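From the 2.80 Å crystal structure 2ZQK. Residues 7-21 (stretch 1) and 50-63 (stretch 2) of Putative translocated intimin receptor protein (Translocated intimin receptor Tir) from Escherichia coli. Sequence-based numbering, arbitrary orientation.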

ATOM      1  N   ALA B   7     -24.866  16.812 -31.550  1.00 88.74           N
ATOM      2  CA  ALA B   7     -24.453  17.154 -30.195  1.00 88.26           C
ATOM      3  C   ALA B   7     -24.917  16.082 -29.223  1.00 88.02           C
ATOM      4  O   ALA B   7     -24.241  15.805 -28.235  1.00 90.10           O
ATOM      5  CB  ALA B   7     -25.026  18.501 -29.793  1.00 67.93           C
ATOM      6  N   THR B   8     -26.068  15.478 -29.511  1.00 68.34           N
ATOM      7  CA  THR B   8     -26.617  14.440 -28.648  1.00 67.16           C
ATOM      8  C   THR B   8     -25.721  13.227 -28.600  1.00 66.74           C
ATOM      9  O   THR B   8     -25.370  12.754 -27.524  1.00 65.98           O
ATOM     10  CB  THR B   8     -27.996  13.980 -29.121  1.00 66.46           C
ATOM     11  OG1 THR B   8     -28.904  15.083 -29.054  1.00 68.30           O
ATOM     12  CG2 THR B   8     -28.511  12.826 -28.244  1.00 63.81           C
ATOM     13  N   GLU B   9     -25.367  12.716 -29.772  1.00 78.31           N
ATOM     14  CA  GLU B   9     -24.503  11.555 -29.843  1.00 78.99           C
ATOM     15  C   GLU B   9     -23.177  11.779 -29.110  1.00 81.89           C
ATOM     16  O   GLU B   9     -22.833  11.024 -28.192  1.00 86.62           O
ATOM     17  CB  GLU B   9     -24.236  11.196 -31.299  1.00 69.88           C
ATOM     18  CG  GLU B   9     -23.032  10.300 -31.480  1.00 70.37           C
ATOM     19  CD  GLU B   9     -22.825   9.898 -32.913  1.00 75.26           C
ATOM     20  OE1 GLU B   9     -22.976  10.773 -33.792  1.00 87.43           O
ATOM     21  OE2 GLU B   9     -22.504   8.716 -33.158  1.00 76.66           O
ATOM     22  N   THR B  10     -22.437  12.812 -29.512  1.00 72.23           N
ATOM     23  CA  THR B  10     -21.151  13.117 -28.896  1.00 71.73           C
ATOM     24  C   THR B  10     -21.257  13.283 -27.377  1.00 72.10           C
ATOM     25  O   THR B  10     -20.491  12.674 -26.637  1.00 73.98           O
ATOM     26  CB  THR B  10     -20.526  14.386 -29.529  1.00 60.91           C
ATOM     27  OG1 THR B  10     -20.254  14.133 -30.913  1.00 60.83           O
ATOM     28  CG2 THR B  10     -19.221  14.756 -28.836  1.00 53.68           C
ATOM     29  N   ALA B  11     -22.200  14.095 -26.911  1.00 65.94           N
ATOM     30  CA  ALA B  11     -22.365  14.298 -25.476  1.00 66.39           C
ATOM     31  C   ALA B  11     -22.566  12.948 -24.823  1.00 66.25           C
ATOM     32  O   ALA B  11     -21.885  12.618 -23.852  1.00 68.09           O
ATOM     33  CB  ALA B  11     -23.563  15.187 -25.192  1.00 63.73           C
ATOM     34  N   THR B  12     -23.509  12.172 -25.358  1.00 63.82           N
ATOM     35  CA  THR B  12     -23.796  10.841 -24.841  1.00 65.54           C
ATOM     36  C   THR B  12     -22.511  10.015 -24.775  1.00 65.24           C
ATOM     37  O   THR B  12     -22.146   9.502 -23.710  1.00 66.69           O
ATOM     38  CB  THR B  12     -24.816  10.108 -25.725  1.00 69.08           C
ATOM     39  OG1 THR B  12     -26.082  10.768 -25.638  1.00 72.77           O
ATOM     40  CG2 THR B  12     -24.986   8.669 -25.271  1.00 68.36           C
ATOM     41  N   ARG B  13     -21.823   9.888 -25.909  1.00 56.99           N
ATOM     42  CA  ARG B  13     -20.572   9.135 -25.959  1.00 57.24           C
ATOM     43  C   ARG B  13     -19.620   9.518 -24.829  1.00 58.01           C
ATOM     44  O   ARG B  13     -19.015   8.647 -24.204  1.00 56.93           O
ATOM     45  CB  ARG B  13     -19.875   9.365 -27.289  1.00 55.42           C
ATOM     46  CG  ARG B  13     -18.429   8.911 -27.313  1.00 57.93           C
ATOM     47  CD  ARG B  13     -18.249   7.821 -28.340  1.00 58.84           C
ATOM     48  NE  ARG B  13     -19.020   8.125 -29.538  1.00 54.71           N
ATOM     49  CZ  ARG B  13     -18.806   9.180 -30.315  1.00 60.38           C
ATOM     50  NH1 ARG B  13     -17.831  10.033 -30.026  1.00 65.80           N
ATOM     51  NH2 ARG B  13     -19.586   9.398 -31.364  1.00 61.58           N
ATOM     52  N   ASP B  14     -19.477  10.821 -24.580  1.00 60.12           N
ATOM     53  CA  ASP B  14     -18.601  11.301 -23.512  1.00 60.62           C
ATOM     54  C   ASP B  14     -19.086  10.782 -22.179  1.00 59.21           C
ATOM     55  O   ASP B  14     -18.320  10.230 -21.402  1.00 59.58           O
ATOM     56  CB  ASP B  14     -18.577  12.833 -23.435  1.00 82.93           C
ATOM     57  CG  ASP B  14     -17.784  13.478 -24.562  1.00 88.27           C
ATOM     58  OD1 ASP B  14     -16.777  12.887 -25.021  1.00 88.34           O
ATOM     59  OD2 ASP B  14     -18.164  14.599 -24.970  1.00 90.86           O
ATOM     60  N   GLN B  15     -20.371  10.963 -21.929  1.00 57.33           N
ATOM     61  CA  GLN B  15     -20.978  10.535 -20.685  1.00 57.84           C
ATOM     62  C   GLN B  15     -20.838   9.038 -20.432  1.00 58.86           C
ATOM     63  O   GLN B  15     -20.406   8.619 -19.354  1.00 59.55           O
ATOM     64  CB  GLN B  15     -22.443  10.913 -20.685  1.00 59.37           C
ATOM     65  CG  GLN B  15     -23.159  10.547 -19.426  1.00 63.11           C
ATOM     66  CD  GLN B  15     -24.630  10.359 -19.676  1.00 66.08           C
ATOM     67  OE1 GLN B  15     -25.310  11.266 -20.172  1.00 64.84           O
ATOM     68  NE2 GLN B  15     -25.139   9.172 -19.350  1.00 65.85           N
ATOM     69  N   LEU B  16     -21.204   8.228 -21.418  1.00 68.47           N
ATOM     70  CA  LEU B  16     -21.098   6.781 -21.265  1.00 65.43           C
ATOM     71  C   LEU B  16     -19.650   6.339 -21.106  1.00 65.91           C
ATOM     72  O   LEU B  16     -19.356   5.420 -20.335  1.00 68.27           O
ATOM     73  CB  LEU B  16     -21.736   6.073 -22.453  1.00 55.56           C
ATOM     74  CG  LEU B  16     -23.269   6.171 -22.473  1.00 54.88           C
ATOM     75  CD1 LEU B  16     -23.784   5.932 -23.883  1.00 57.57           C
ATOM     76  CD2 LEU B  16     -23.874   5.168 -21.490  1.00 46.27           C
ATOM     77  N   THR B  17     -18.738   6.991 -21.822  1.00 51.67           N
ATOM     78  CA  THR B  17     -17.333   6.632 -21.708  1.00 49.57           C
ATOM     79  C   THR B  17     -16.876   6.948 -20.306  1.00 46.59           C
ATOM     80  O   THR B  17     -16.316   6.076 -19.624  1.00 41.20           O
ATOM     81  CB  THR B  17     -16.456   7.408 -22.690  1.00 61.51           C
ATOM     82  OG1 THR B  17     -16.817   7.052 -24.033  1.00 68.18           O
ATOM     83  CG2 THR B  17     -14.981   7.081 -22.453  1.00 56.59           C
ATOM     84  N   LYS B  18     -17.127   8.193 -19.877  1.00 49.43           N
ATOM     85  CA  LYS B  18     -16.752   8.642 -18.535  1.00 46.83           C
ATOM     86  C   LYS B  18     -17.289   7.686 -17.481  1.00 47.18           C
ATOM     87  O   LYS B  18     -16.546   7.231 -16.604  1.00 47.53           O
ATOM     88  CB  LYS B  18     -17.303  10.032 -18.233  1.00 44.71           C
ATOM     89  CG  LYS B  18     -16.964  10.519 -16.803  1.00 52.73           C
ATOM     90  CD  LYS B  18     -18.067  11.377 -16.222  1.00 53.80           C
ATOM     91  CE  LYS B  18     -19.347  10.575 -16.119  1.00 60.13           C
ATOM     92  NZ  LYS B  18     -20.546  11.392 -15.777  1.00 66.29           N
ATOM     93  N   GLU B  19     -18.582   7.393 -17.567  1.00 53.53           N
ATOM     94  CA  GLU B  19     -19.200   6.484 -16.618  1.00 58.28           C
ATOM     95  C   GLU B  19     -18.536   5.112 -16.599  1.00 58.55           C
ATOM     96  O   GLU B  19     -18.224   4.592 -15.525  1.00 60.59           O
ATOM     97  CB  GLU B  19     -20.689   6.333 -16.917  1.00 59.91           C
ATOM     98  CG  GLU B  19     -21.514   7.494 -16.407  1.00 60.87           C
ATOM     99  CD  GLU B  19     -22.979   7.409 -16.784  1.00 70.65           C
ATOM    100  OE1 GLU B  19     -23.726   8.335 -16.403  1.00 79.65           O
ATOM    101  OE2 GLU B  19     -23.387   6.434 -17.454  1.00 69.55           O
ATOM    102  N   ALA B  20     -18.300   4.540 -17.780  1.00 50.91           N
ATOM    103  CA  ALA B  20     -17.688   3.211 -17.893  1.00 49.50           C
ATOM    104  C   ALA B  20     -16.276   3.116 -17.318  1.00 50.09           C
ATOM    105  O   ALA B  20     -15.824   2.040 -16.913  1.00 48.90           O
ATOM    106  CB  ALA B  20     -17.692   2.768 -19.349  1.00 80.85           C
ATOM    107  N   PHE B  21     -15.565   4.232 -17.287  1.00 49.31           N
ATOM    108  CA  PHE B  21     -14.221   4.207 -16.734  1.00 49.96           C
ATOM    109  C   PHE B  21     -14.309   4.107 -15.229  1.00 51.26           C
ATOM    110  O   PHE B  21     -13.363   3.667 -14.577  1.00 53.76           O
ATOM    111  CB  PHE B  21     -13.463   5.485 -17.054  1.00 52.55           C
ATOM    112  CG  PHE B  21     -12.542   5.379 -18.212  1.00 55.89           C
ATOM    113  CD1 PHE B  21     -13.015   5.520 -19.509  1.00 59.58           C
ATOM    114  CD2 PHE B  21     -11.184   5.199 -18.010  1.00 59.55           C
ATOM    115  CE1 PHE B  21     -12.134   5.489 -20.598  1.00 57.74           C
ATOM    116  CE2 PHE B  21     -10.297   5.164 -19.090  1.00 65.10           C
ATOM    117  CZ  PHE B  21     -10.773   5.311 -20.385  1.00 61.55           C
ATOM    118  N   ASN B  50     -19.940  -1.214 -27.682  1.00 54.59           N
ATOM    119  CA  ASN B  50     -21.290  -1.125 -27.136  1.00 56.29           C
ATOM    120  C   ASN B  50     -21.693   0.316 -26.868  1.00 56.57           C
ATOM    121  O   ASN B  50     -22.837   0.687 -27.101  1.00 56.21           O
ATOM    122  CB  ASN B  50     -21.417  -1.961 -25.854  1.00 53.05           C
ATOM    123  CG  ASN B  50     -22.851  -2.036 -25.337  1.00 55.18           C
ATOM    124  OD1 ASN B  50     -23.327  -1.125 -24.652  1.00 56.06           O
ATOM    125  ND2 ASN B  50     -23.549  -3.116 -25.675  1.00 50.54           N
ATOM    126  N   ILE B  51     -20.765   1.133 -26.382  1.00 50.46           N
ATOM    127  CA  ILE B  51     -21.075   2.534 -26.124  1.00 52.34           C
ATOM    128  C   ILE B  51     -21.403   3.215 -27.454  1.00 53.77           C
ATOM    129  O   ILE B  51     -22.426   3.904 -27.590  1.00 54.04           O
ATOM    130  CB  ILE B  51     -19.879   3.261 -25.484  1.00 51.03           C
ATOM    131  CG1 ILE B  51     -19.650   2.734 -24.068  1.00 55.51           C
ATOM    132  CG2 ILE B  51     -20.118   4.758 -25.482  1.00 48.08           C
ATOM    133  CD1 ILE B  51     -18.410   3.273 -23.411  1.00 67.50           C
ATOM    134  N   GLU B  52     -20.531   3.006 -28.434  1.00 60.06           N
ATOM    135  CA  GLU B  52     -20.692   3.587 -29.762  1.00 61.89           C
ATOM    136  C   GLU B  52     -22.127   3.493 -30.288  1.00 61.49           C
ATOM    137  O   GLU B  52     -22.648   4.449 -30.869  1.00 62.32           O
ATOM    138  CB  GLU B  52     -19.739   2.893 -30.733  1.00 72.27           C
ATOM    139  CG  GLU B  52     -19.475   3.680 -31.985  1.00 77.63           C
ATOM    140  CD  GLU B  52     -19.044   5.094 -31.675  1.00 83.63           C
ATOM    141  OE1 GLU B  52     -18.119   5.265 -30.847  1.00 83.09           O
ATOM    142  OE2 GLU B  52     -19.632   6.030 -32.258  1.00 88.00           O
ATOM    143  N   GLU B  53     -22.755   2.334 -30.090  1.00 58.20           N
ATOM    144  CA  GLU B  53     -24.129   2.115 -30.529  1.00 58.80           C
ATOM    145  C   GLU B  53     -25.074   2.991 -29.743  1.00 60.46           C
ATOM    146  O   GLU B  53     -25.906   3.677 -30.329  1.00 62.40           O
ATOM    147  CB  GLU B  53     -24.528   0.651 -30.345  1.00 58.29           C
ATOM    148  CG  GLU B  53     -23.738  -0.279 -31.226  1.00 61.23           C
ATOM    149  CD  GLU B  53     -23.763   0.188 -32.655  1.00 69.08           C
ATOM    150  OE1 GLU B  53     -24.833   0.094 -33.293  1.00 65.80           O
ATOM    151  OE2 GLU B  53     -22.715   0.674 -33.128  1.00 81.10           O
ATOM    152  N   GLN B  54     -24.948   2.951 -28.415  1.00 63.41           N
ATOM    153  CA  GLN B  54     -25.778   3.757 -27.522  1.00 62.69           C
ATOM    154  C   GLN B  54     -25.706   5.220 -27.947  1.00 63.03           C
ATOM    155  O   GLN B  54     -26.735   5.891 -28.083  1.00 61.64           O
ATOM    156  CB  GLN B  54     -25.291   3.622 -26.080  1.00 73.47           C
ATOM    157  CG  GLN B  54     -25.729   2.357 -25.373  1.00 79.54           C
ATOM    158  CD  GLN B  54     -25.219   2.288 -23.944  1.00 83.47           C
ATOM    159  OE1 GLN B  54     -24.047   1.975 -23.697  1.00 84.20           O
ATOM    160  NE2 GLN B  54     -26.095   2.596 -22.993  1.00 80.21           N
ATOM    161  N   ALA B  55     -24.484   5.711 -28.147  1.00 55.00           N
ATOM    162  CA  ALA B  55     -24.283   7.081 -28.588  1.00 55.34           C
ATOM    163  C   ALA B  55     -25.121   7.345 -29.855  1.00 55.94           C
ATOM    164  O   ALA B  55     -25.805   8.361 -29.960  1.00 54.54           O
ATOM    165  CB  ALA B  55     -22.810   7.315 -28.869  1.00 60.90           C
ATOM    166  N   LYS B  56     -25.077   6.418 -30.809  1.00 49.46           N
ATOM    167  CA  LYS B  56     -25.835   6.570 -32.045  1.00 49.54           C
ATOM    168  C   LYS B  56     -27.341   6.514 -31.847  1.00 47.89           C
ATOM    169  O   LYS B  56     -28.080   7.185 -32.561  1.00 48.11           O
ATOM    170  CB  LYS B  56     -25.462   5.487 -33.062  1.00 64.13           C
ATOM    171  CG  LYS B  56     -24.029   5.486 -33.541  1.00 66.37           C
ATOM    172  CD  LYS B  56     -23.954   4.863 -34.929  1.00 71.53           C
ATOM    173  CE  LYS B  56     -22.564   4.353 -35.257  1.00 78.79           C
ATOM    174  NZ  LYS B  56     -22.301   3.047 -34.581  1.00 85.38           N
ATOM    175  N   ALA B  57     -27.802   5.694 -30.908  1.00 62.70           N
ATOM    176  CA  ALA B  57     -29.239   5.571 -30.661  1.00 63.15           C
ATOM    177  C   ALA B  57     -29.762   6.872 -30.082  1.00 63.84           C
ATOM    178  O   ALA B  57     -30.874   7.297 -30.398  1.00 64.69           O
ATOM    179  CB  ALA B  57     -29.527   4.415 -29.709  1.00 50.66           C
ATOM    180  N   ALA B  58     -28.948   7.496 -29.233  1.00 56.64           N
ATOM    181  CA  ALA B  58     -29.300   8.764 -28.615  1.00 58.32           C
ATOM    182  C   ALA B  58     -29.436   9.781 -29.735  1.00 62.10           C
ATOM    183  O   ALA B  58     -30.345  10.612 -29.721  1.00 64.84           O
ATOM    184  CB  ALA B  58     -28.208   9.196 -27.659  1.00 45.23           C
ATOM    185  N   GLY B  59     -28.521   9.698 -30.703  1.00 68.21           N
ATOM    186  CA  GLY B  59     -28.536  10.598 -31.841  1.00 67.18           C
ATOM    187  C   GLY B  59     -29.795  10.482 -32.685  1.00 68.52           C
ATOM    188  O   GLY B  59     -30.464  11.484 -32.969  1.00 68.41           O
ATOM    189  N   GLU B  60     -30.125   9.263 -33.102  1.00 57.89           N
ATOM    190  CA  GLU B  60     -31.326   9.050 -33.906  1.00 59.09           C
ATOM    191  C   GLU B  60     -32.564   9.444 -33.115  1.00 59.13           C
ATOM    192  O   GLU B  60     -33.481  10.050 -33.647  1.00 56.65           O
ATOM    193  CB  GLU B  60     -31.434   7.586 -34.318  1.00 75.97           C
ATOM    194  CG  GLU B  60     -30.295   7.130 -35.190  1.00 81.83           C
ATOM    195  CD  GLU B  60     -30.140   8.005 -36.413  1.00 98.28           C
ATOM    196  OE1 GLU B  60     -31.146   8.200 -37.134  1.00104.27           O
ATOM    197  OE2 GLU B  60     -29.013   8.501 -36.648  1.00102.21           O
ATOM    198  N   GLU B  61     -32.570   9.098 -31.832  1.00 53.92           N
ATOM    199  CA  GLU B  61     -33.693   9.392 -30.952  1.00 56.80           C
ATOM    200  C   GLU B  61     -33.916  10.896 -30.905  1.00 57.68           C
ATOM    201  O   GLU B  61     -35.035  11.371 -30.710  1.00 58.84           O
ATOM    202  CB  GLU B  61     -33.403   8.842 -29.553  1.00 90.01           C
ATOM    203  CG  GLU B  61     -34.641   8.505 -28.746  1.00 99.33           C
ATOM    204  CD  GLU B  61     -34.900   9.493 -27.635  1.00110.97           C
ATOM    205  OE1 GLU B  61     -34.029   9.619 -26.746  1.00115.28           O
ATOM    206  OE2 GLU B  61     -35.971  10.141 -27.650  1.00118.42           O
ATOM    207  N   ALA B  62     -32.834  11.641 -31.092  1.00 69.37           N
ATOM    208  CA  ALA B  62     -32.902  13.088 -31.091  1.00 69.23           C
ATOM    209  C   ALA B  62     -33.457  13.535 -32.433  1.00 71.71           C
ATOM    210  O   ALA B  62     -34.405  14.313 -32.489  1.00 73.58           O
ATOM    211  CB  ALA B  62     -31.527  13.665 -30.882  1.00 48.87           C
ATOM    212  N   LYS B  63     -32.871  13.034 -33.516  1.00 61.54           N
ATOM    213  CA  LYS B  63     -33.332  13.405 -34.849  1.00 61.79           C
ATOM    214  C   LYS B  63     -34.795  13.033 -35.051  1.00 62.24           C
ATOM    215  O   LYS B  63     -35.578  13.835 -35.548  1.00 62.58           O
ATOM    216  CB  LYS B  63     -32.485  12.729 -35.931  1.00 78.27           C
ATOM    217  CG  LYS B  63     -32.730  13.295 -37.330  1.00 78.00           C
ATOM    218  CD  LYS B  63     -31.908  12.592 -38.393  1.00 78.86           C
ATOM    219  CE  LYS B  63     -32.390  11.166 -38.599  1.00 85.20           C
ATOM    220  NZ  LYS B  63     -31.626  10.487 -39.675  1.00 81.90           N
TER

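How do two helices come close enough for their backbones to touch? They run roughly antiparallel, with 148° between their N-to-C directions, and their axes approach to 7.4 Å. In the backbone register the closer of the two pairs is E9 and G59, whose CA atoms are 4.6 Å apart. G59 has no side chain, and the coordinates show what that allows: an ideally placed CB would stand only 3.5 Å from E9 CB and would also be crowded by K56 O in its own helix. Close by, E9 CA lies 3.5 Å from A55 O, in a CA-H...O contact with an angle of 137° at the hydrogen. A58 precedes the glycine in sequence and A55 lies one turn earlier, both with only a methyl group as side chain.

What do the threonine rotamers achieve? T8, T12 and T17 all adopt chi1 m. In T12 this places OG1 2.8 Å from T8 O, and in T17 it places OG1 2.7 Å from R13 O, so each hydroxyl donates a hydrogen bond to the carbonyl one turn earlier. No hydrogen bond crosses between the helices, and with their hydroxyls committed at home these two threonines can pack against apolar groups. T12 OG1 is 3.3 Å from A58 CB, while its methyl, CG2, reaches A55 CA at 3.7 Å. T8 has its CA-to-CB bond toward the partner helix; its CG2 lies 3.2 Å from A58 O and its OG1 3.5 Å from A62 CB.

How do the side chains of E9, R13 and E52 bring their charges together? E9 is extended through chi1 and chi2, both t, and its side chain sits as a knob among E52, A55, K56 and G59. Its carboxylate forms a salt bridge within its own helix, E9 OE2 to R13 NH2 at 3.5 Å. R13 leaves sideways and then turns, with chi2 off the usual wells at 118° and chi3 p, so that its end comes nearer the partner. E52 starts away from the contact, but chi2 p brings its end back. The resulting salt bridge, R13 NE to E52 OE1 at 3.3 Å, is one of charge alone: the oxygen lies well out of the guanidinium plane and no N-H points at it. The two carboxylates are themselves close, E9 OE2 and E52 OE2 being 4.0 Å apart, an unfavourable pairing of like charges, and R13 is bridged to both.

What fills the other end of the contact? I51, with chi1 m and chi2 t, inserts as a knob among R13, L16, T17 and A20. CG2 of I51 is 3.7 Å from L16 CB, and CD1 of I51 lies 3.9 Å from T17 CA and 4.2 Å from A20 CB. L16, also m and t, carries its CD1 to 3.5 Å from Q54 CB. Here the CA atoms of L16 and I51 are 6.5 Å apart, against 4.6 Å for E9 and G59, and the side chains of both residues lie in the wider gap.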